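Local coordinates for ABC transporter, periplasmic substrate-binding protein (Vibrio cholerae O1 biovar eltor, PDB 1TWY), which probably binds phosphate in the periplasm and delivers it to an ABC-type membrane transporter for uptake into the cell, at residues A[117-120]-A[121-124]; A[215-219]-A[220-224]. All coordinates share one frame; numbering follows the deposited sequence.

Interaction 1: residues A[117-120]-A[121-124]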
ATOM      1  N   ASN A 117       0.500  12.326  17.578  1.00 18.23           N
ATOM      2  CA  ASN A 117      -0.159  11.074  17.529  1.00 19.01           C
ATOM      3  C   ASN A 117      -1.601  11.301  17.119  1.00 19.56           C
ATOM      4  O   ASN A 117      -2.143  12.353  17.423  1.00 23.07           O
ATOM      5  CB  ASN A 117      -0.180  10.434  18.903  1.00 21.76           C
ATOM      6  CG  ASN A 117      -0.961   9.123  18.920  1.00 24.69           C
ATOM      7  OD1 ASN A 117      -0.723   8.193  18.137  1.00 20.72           O
ATOM      8  ND2 ASN A 117      -1.968   9.067  19.838  1.00 31.56           N
ATOM      9  N   LEU A 118      -2.180  10.377  16.354  1.00 17.36           N
ATOM     10  CA  LEU A 118      -3.632  10.355  16.163  1.00 19.24           C
ATOM     11  C   LEU A 118      -4.097   8.988  16.343  1.00 21.58           C
ATOM     12  O   LEU A 118      -3.351   8.040  16.015  1.00 24.01           O
ATOM     13  CB  LEU A 118      -4.044  10.878  14.741  1.00 17.25           C
ATOM     14  CG  LEU A 118      -3.884  12.382  14.427  1.00 22.74           C
ATOM     15  CD1 LEU A 118      -4.125  12.722  13.037  1.00 22.55           C
ATOM     16  CD2 LEU A 118      -4.784  13.264  15.356  1.00 21.14           C
ATOM     17  N   THR A 119      -5.284   8.837  16.954  1.00 24.67           N
ATOM     18  CA  THR A 119      -5.909   7.515  16.979  1.00 25.66           C
ATOM     19  C   THR A 119      -6.664   7.267  15.696  1.00 23.14           C
ATOM     20  O   THR A 119      -6.887   8.156  14.890  1.00 22.14           O
ATOM     21  CB  THR A 119      -6.932   7.400  18.135  1.00 26.87           C
ATOM     22  OG1 THR A 119      -7.982   8.377  17.967  1.00 25.19           O
ATOM     23  CG2 THR A 119      -6.217   7.731  19.452  1.00 30.03           C
ATOM     24  N   ARG A 120      -7.100   6.024  15.543  1.00 26.55           N
ATOM     25  CA  ARG A 120      -7.982   5.660  14.432  1.00 25.04           C
ATOM     26  C   ARG A 120      -9.229   6.520  14.366  1.00 19.44           C
ATOM     27  O   ARG A 120      -9.583   7.038  13.290  1.00 20.16           O
ATOM     28  CB  ARG A 120      -8.378   4.188  14.664  1.00 26.28           C
ATOM     29  CG  ARG A 120      -9.270   3.669  13.563  1.00 28.16           C
ATOM     30  CD  ARG A 120      -9.541   2.204  13.749  1.00 32.19           C
ATOM     31  NE  ARG A 120      -8.317   1.535  13.356  1.00 24.51           N
ATOM     32  CZ  ARG A 120      -8.064   1.253  12.073  1.00 27.77           C
ATOM     33  NH1 ARG A 120      -8.924   1.621  11.138  1.00 27.85           N
ATOM     34  NH2 ARG A 120      -6.944   0.647  11.686  1.00 28.97           N
ATOM     35  N   GLU A 121      -9.950   6.695  15.487  1.00 23.78           N
ATOM     36  CA  GLU A 121     -11.110   7.506  15.405  1.00 26.34           C
ATOM     37  C   GLU A 121     -10.877   8.929  15.110  1.00 23.11           C
ATOM     38  O   GLU A 121     -11.672   9.531  14.405  1.00 21.16           O
ATOM     39  CB  GLU A 121     -11.962   7.505  16.732  1.00 27.77           C
ATOM     40  CG  GLU A 121     -12.873   6.354  16.902  1.00 30.96           C
ATOM     41  CD  GLU A 121     -13.966   6.330  15.858  1.00 37.49           C
ATOM     42  OE1 GLU A 121     -14.984   7.100  15.896  1.00 48.82           O
ATOM     43  OE2 GLU A 121     -13.758   5.556  14.956  1.00 27.83           O
ATOM     44  N   GLN A 122      -9.793   9.514  15.617  1.00 22.47           N
ATOM     45  CA  GLN A 122      -9.450  10.873  15.238  1.00 20.70           C
ATOM     46  C   GLN A 122      -9.174  11.010  13.777  1.00 18.39           C
ATOM     47  O   GLN A 122      -9.683  11.857  13.117  1.00 18.48           O
ATOM     48  CB  GLN A 122      -8.264  11.316  16.046  1.00 20.31           C
ATOM     49  CG  GLN A 122      -8.589  11.460  17.580  1.00 22.20           C
ATOM     50  CD  GLN A 122      -7.377  11.809  18.458  1.00 23.25           C
ATOM     51  OE1 GLN A 122      -6.269  11.343  18.158  1.00 21.79           O
ATOM     52  NE2 GLN A 122      -7.538  12.769  19.346  1.00 25.04           N
ATOM     53  N   LEU A 123      -8.296  10.168  13.259  1.00 18.72           N
ATOM     54  CA  LEU A 123      -8.018  10.266  11.816  1.00 16.95           C
ATOM     55  C   LEU A 123      -9.179   9.987  10.982  1.00 16.74           C
ATOM     56  O   LEU A 123      -9.384  10.639   9.979  1.00 18.53           O
ATOM     57  CB  LEU A 123      -6.832   9.328  11.491  1.00 21.20           C
ATOM     58  CG  LEU A 123      -6.175   9.528  10.103  1.00 21.49           C
ATOM     59  CD1 LEU A 123      -5.600  10.883   9.941  1.00 21.47           C
ATOM     60  CD2 LEU A 123      -5.096   8.465   9.996  1.00 26.61           C
ATOM     61  N   TYR A 124     -10.002   9.019  11.330  1.00 18.63           N
ATOM     62  CA  TYR A 124     -11.225   8.790  10.584  1.00 17.98           C
ATOM     63  C   TYR A 124     -12.116  10.011  10.581  1.00 16.96           C
ATOM     64  O   TYR A 124     -12.632  10.473   9.544  1.00 15.36           O
ATOM     65  CB  TYR A 124     -11.958   7.566  11.189  1.00 17.51           C
ATOM     66  CG  TYR A 124     -13.327   7.319  10.576  1.00 17.64           C
ATOM     67  CD1 TYR A 124     -13.475   6.527   9.426  1.00 18.56           C
ATOM     68  CD2 TYR A 124     -14.507   7.883  11.110  1.00 19.35           C
ATOM     69  CE1 TYR A 124     -14.681   6.244   8.854  1.00 19.20           C
ATOM     70  CE2 TYR A 124     -15.673   7.631  10.547  1.00 18.39           C
ATOM     71  CZ  TYR A 124     -15.805   6.821   9.362  1.00 21.92           C
ATOM     72  OH  TYR A 124     -17.068   6.571   8.801  1.00 22.55           O
TER
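Gln-122 reaches back along the first turn of its helix and takes the backbone N of Thr-119 on OE1, at 2.9 Å with an N-H...O angle of 168°. The donor is tilted somewhat from the plane of the amide carbonyl. With chi2 at 176° the glutamine chain runs extended past CG, and this carries OE1 the full length back to Thr-119. In return the Gln-122 backbone N donates to Thr-119 OG1, a longer bond of 3.2 Å. Thr-119 holds its hydroxyl between its own N and carbonyl carbon (chi1 61°), turned to the start of the helix. The two bonds together make a capping box: Thr-119 is the N-cap of helix 120-128, and the two amides of the box are both satisfied by side-chain oxygens as strand 117-118 gives way to helix. The regular helical ladder begins at once, Leu-123 N donating to Thr-119 O at 2.9 Å and Tyr-124 N to Arg-120 O at 2.8 Å. Packing is tight on the buried side. There Leu-118 CD1 meets Leu-123 CD1 at 3.9 Å, the two side chains crossing at about a right angle, while Leu-118 CD2 lies 3.7 Å from Gln-122 OE1. Phe-218 and Phe-159 continue this apolar layer around Leu-123. Arg-120 is held from outside the two segments, NH2 bonding to Gln-234 OE1 and NH1 to Leu-162 O. The loose side belongs to Glu-121, which is exposed, bent at chi2, and meets the preceding segment mainly through CB.

Interaction 2: residues A[215-219]-A[220-224]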
ATOM      1  N   ALA A 215       6.308  12.967  10.470  1.00 19.34           N
ATOM      2  CA  ALA A 215       5.541  11.778  10.492  1.00 17.62           C
ATOM      3  C   ALA A 215       5.111  11.532  11.919  1.00 19.61           C
ATOM      4  O   ALA A 215       5.932  11.634  12.814  1.00 22.04           O
ATOM      5  CB  ALA A 215       6.442  10.599  10.067  1.00 19.27           C
ATOM      6  N   ILE A 216       3.840  11.318  12.171  1.00 19.93           N
ATOM      7  CA  ILE A 216       3.353  11.161  13.544  1.00 16.49           C
ATOM      8  C   ILE A 216       3.009   9.712  13.865  1.00 19.73           C
ATOM      9  O   ILE A 216       3.009   8.808  13.006  1.00 18.69           O
ATOM     10  CB  ILE A 216       2.177  12.052  13.812  1.00 18.54           C
ATOM     11  CG1 ILE A 216       1.038  11.704  12.902  1.00 18.30           C
ATOM     12  CG2 ILE A 216       2.639  13.491  13.661  1.00 20.53           C
ATOM     13  CD1 ILE A 216      -0.296  12.520  13.288  1.00 22.53           C
ATOM     14  N   GLN A 217       2.808   9.420  15.147  1.00 20.90           N
ATOM     15  CA  GLN A 217       2.347   8.095  15.531  1.00 19.19           C
ATOM     16  C   GLN A 217       0.914   7.861  15.108  1.00 17.04           C
ATOM     17  O   GLN A 217       0.121   8.786  14.972  1.00 18.07           O
ATOM     18  CB  GLN A 217       2.428   7.951  17.057  1.00 18.98           C
ATOM     19  CG  GLN A 217       3.838   7.962  17.536  1.00 18.37           C
ATOM     20  CD  GLN A 217       3.895   8.081  19.120  1.00 29.29           C
ATOM     21  OE1 GLN A 217       2.922   8.539  19.784  1.00 26.46           O
ATOM     22  NE2 GLN A 217       4.993   7.703  19.677  1.00 26.90           N
ATOM     23  N   PHE A 218       0.585   6.598  14.972  1.00 21.81           N
ATOM     24  CA  PHE A 218      -0.774   6.107  14.822  1.00 20.45           C
ATOM     25  C   PHE A 218      -1.060   5.131  15.949  1.00 21.84           C
ATOM     26  O   PHE A 218      -0.361   4.094  16.088  1.00 22.50           O
ATOM     27  CB  PHE A 218      -0.972   5.401  13.479  1.00 20.97           C
ATOM     28  CG  PHE A 218      -2.410   5.034  13.202  1.00 21.62           C
ATOM     29  CD1 PHE A 218      -3.347   6.012  13.009  1.00 20.37           C
ATOM     30  CD2 PHE A 218      -2.779   3.719  13.101  1.00 29.54           C
ATOM     31  CE1 PHE A 218      -4.660   5.725  12.688  1.00 23.17           C
ATOM     32  CE2 PHE A 218      -4.074   3.417  12.766  1.00 22.28           C
ATOM     33  CZ  PHE A 218      -5.012   4.397  12.602  1.00 20.50           C
ATOM     34  N   GLU A 219      -2.085   5.446  16.751  1.00 24.22           N
ATOM     35  CA  GLU A 219      -2.411   4.684  17.984  1.00 28.10           C
ATOM     36  C   GLU A 219      -1.154   4.497  18.818  1.00 23.14           C
ATOM     37  O   GLU A 219      -0.869   3.416  19.301  1.00 26.41           O
ATOM     38  CB  GLU A 219      -3.094   3.362  17.692  1.00 29.29           C
ATOM     39  CG  GLU A 219      -4.502   3.527  17.077  1.00 30.54           C
ATOM     40  CD  GLU A 219      -5.583   3.994  18.048  1.00 29.15           C
ATOM     41  OE1 GLU A 219      -5.320   4.372  19.234  1.00 37.06           O
ATOM     42  OE2 GLU A 219      -6.771   3.994  17.610  1.00 34.11           O
ATOM     43  N   LYS A 220      -0.399   5.586  18.971  1.00 24.06           N
ATOM     44  CA  LYS A 220       0.795   5.663  19.801  1.00 26.86           C
ATOM     45  C   LYS A 220       1.988   4.791  19.340  1.00 27.76           C
ATOM     46  O   LYS A 220       3.060   4.813  19.993  1.00 29.88           O
ATOM     47  CB  LYS A 220       0.488   5.361  21.316  1.00 26.85           C
ATOM     48  CG  LYS A 220      -0.333   6.408  22.031  1.00 40.35           C
ATOM     49  CD  LYS A 220       0.284   6.824  23.417  1.00 49.55           C
ATOM     50  CE  LYS A 220      -0.764   7.438  24.336  1.00 51.07           C
ATOM     51  NZ  LYS A 220      -2.074   6.715  24.181  1.00 43.01           N
ATOM     52  N   ALA A 221       1.901   4.211  18.145  1.00 22.33           N
ATOM     53  CA  ALA A 221       3.008   3.427  17.597  1.00 25.21           C
ATOM     54  C   ALA A 221       3.758   4.295  16.603  1.00 24.90           C
ATOM     55  O   ALA A 221       3.133   4.955  15.734  1.00 20.42           O
ATOM     56  CB  ALA A 221       2.492   2.189  16.904  1.00 27.49           C
ATOM     57  N   ASP A 222       5.090   4.250  16.673  1.00 23.79           N
ATOM     58  CA  ASP A 222       5.892   5.027  15.742  1.00 22.49           C
ATOM     59  C   ASP A 222       5.882   4.336  14.377  1.00 24.91           C
ATOM     60  O   ASP A 222       5.819   3.110  14.300  1.00 24.26           O
ATOM     61  CB  ASP A 222       7.333   5.132  16.149  1.00 28.40           C
ATOM     62  CG  ASP A 222       7.536   5.923  17.383  1.00 30.85           C
ATOM     63  OD1 ASP A 222       6.922   6.981  17.475  1.00 27.97           O
ATOM     64  OD2 ASP A 222       8.297   5.498  18.285  1.00 35.10           O
ATOM     65  N   PRO A 223       5.942   5.137  13.316  1.00 25.06           N
ATOM     66  CA  PRO A 223       6.002   4.606  11.949  1.00 27.38           C
ATOM     67  C   PRO A 223       7.378   4.144  11.529  1.00 29.13           C
ATOM     68  O   PRO A 223       8.150   4.928  10.915  1.00 33.49           O
ATOM     69  CB  PRO A 223       5.504   5.774  11.132  1.00 26.23           C
ATOM     70  CG  PRO A 223       6.043   6.890  11.808  1.00 28.33           C
ATOM     71  CD  PRO A 223       5.860   6.598  13.303  1.00 26.29           C
ATOM     72  N   THR A 224       7.668   2.922  11.927  1.00 28.03           N
ATOM     73  CA  THR A 224       8.970   2.253  11.720  1.00 29.04           C
ATOM     74  C   THR A 224       8.822   0.916  11.060  1.00 28.93           C
ATOM     75  O   THR A 224       7.805   0.264  11.204  1.00 25.27           O
ATOM     76  CB  THR A 224       9.765   2.030  13.027  1.00 30.20           C
ATOM     77  OG1 THR A 224       9.132   1.118  13.929  1.00 29.40           O
ATOM     78  CG2 THR A 224       9.970   3.356  13.798  1.00 36.86           C
TER
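Gln-217 lies alongside Asp-222, both side chains pointing the same way, and its CG comes within 3.2 Å of Asp-222 OD1. The same oxygen accepts from Gln-217 NE2 at 3.0 Å. Asp-222 OD1 lies in the plane of the glutamine amide, whereas NE2 comes from above the carboxylate plane, 43° out of it, the two flat groups being turned 40° apart. Extended beyond CG (chi2 170°), the glutamine also passes over the backbone of the turn, its CD 3.5 Å from Lys-220 O. Beneath it the chain reverses in a type I' turn from Phe-218 to Ala-221, with Glu-219 and Lys-220 at its corners, both with positive phi. A single antiparallel bridge closes the turn, Phe-218 and Ala-221 forming a hydrogen-bonded pair: Phe-218 N donates to Ala-221 O, and Ala-221 N to Phe-218 O, each at 3.1 Å. The second donor stands well above the carbonyl plane. Farther from the turn, Pro-223, centre of an inverse gamma turn, lays its CD 3.6 Å from Ile-216 O and its CG 4.1 Å from Ala-215 CB. Phe-218 and Ile-216 start away from the returning segment; the Phe-218 side chain packs on Leu-123 and that of Ile-216 on Ile-107.

Interaction 1 closes before interaction 2 opens along the chain, yet their centres are only 11 Å apart, because strands 117-118 and 214-218 run parallel as neighbours in the same mixed sheet. The turn at the end of strand 214-218 thus lies beside the start of helix 120-128. Glu-219 OE2 accepts from Arg-120 N at 2.9 Å, so the first turn of the helix gains a carboxylate acceptor besides the neutral oxygens of the capping box, which would probably suit its positive end. Both sites lie in one lobe of the periplasmic binding protein fold, on the same side of the chain's centre. The side chain of Tyr-124 is about 5 Å from the magnesium ion and that of Phe-218 about 14 Å.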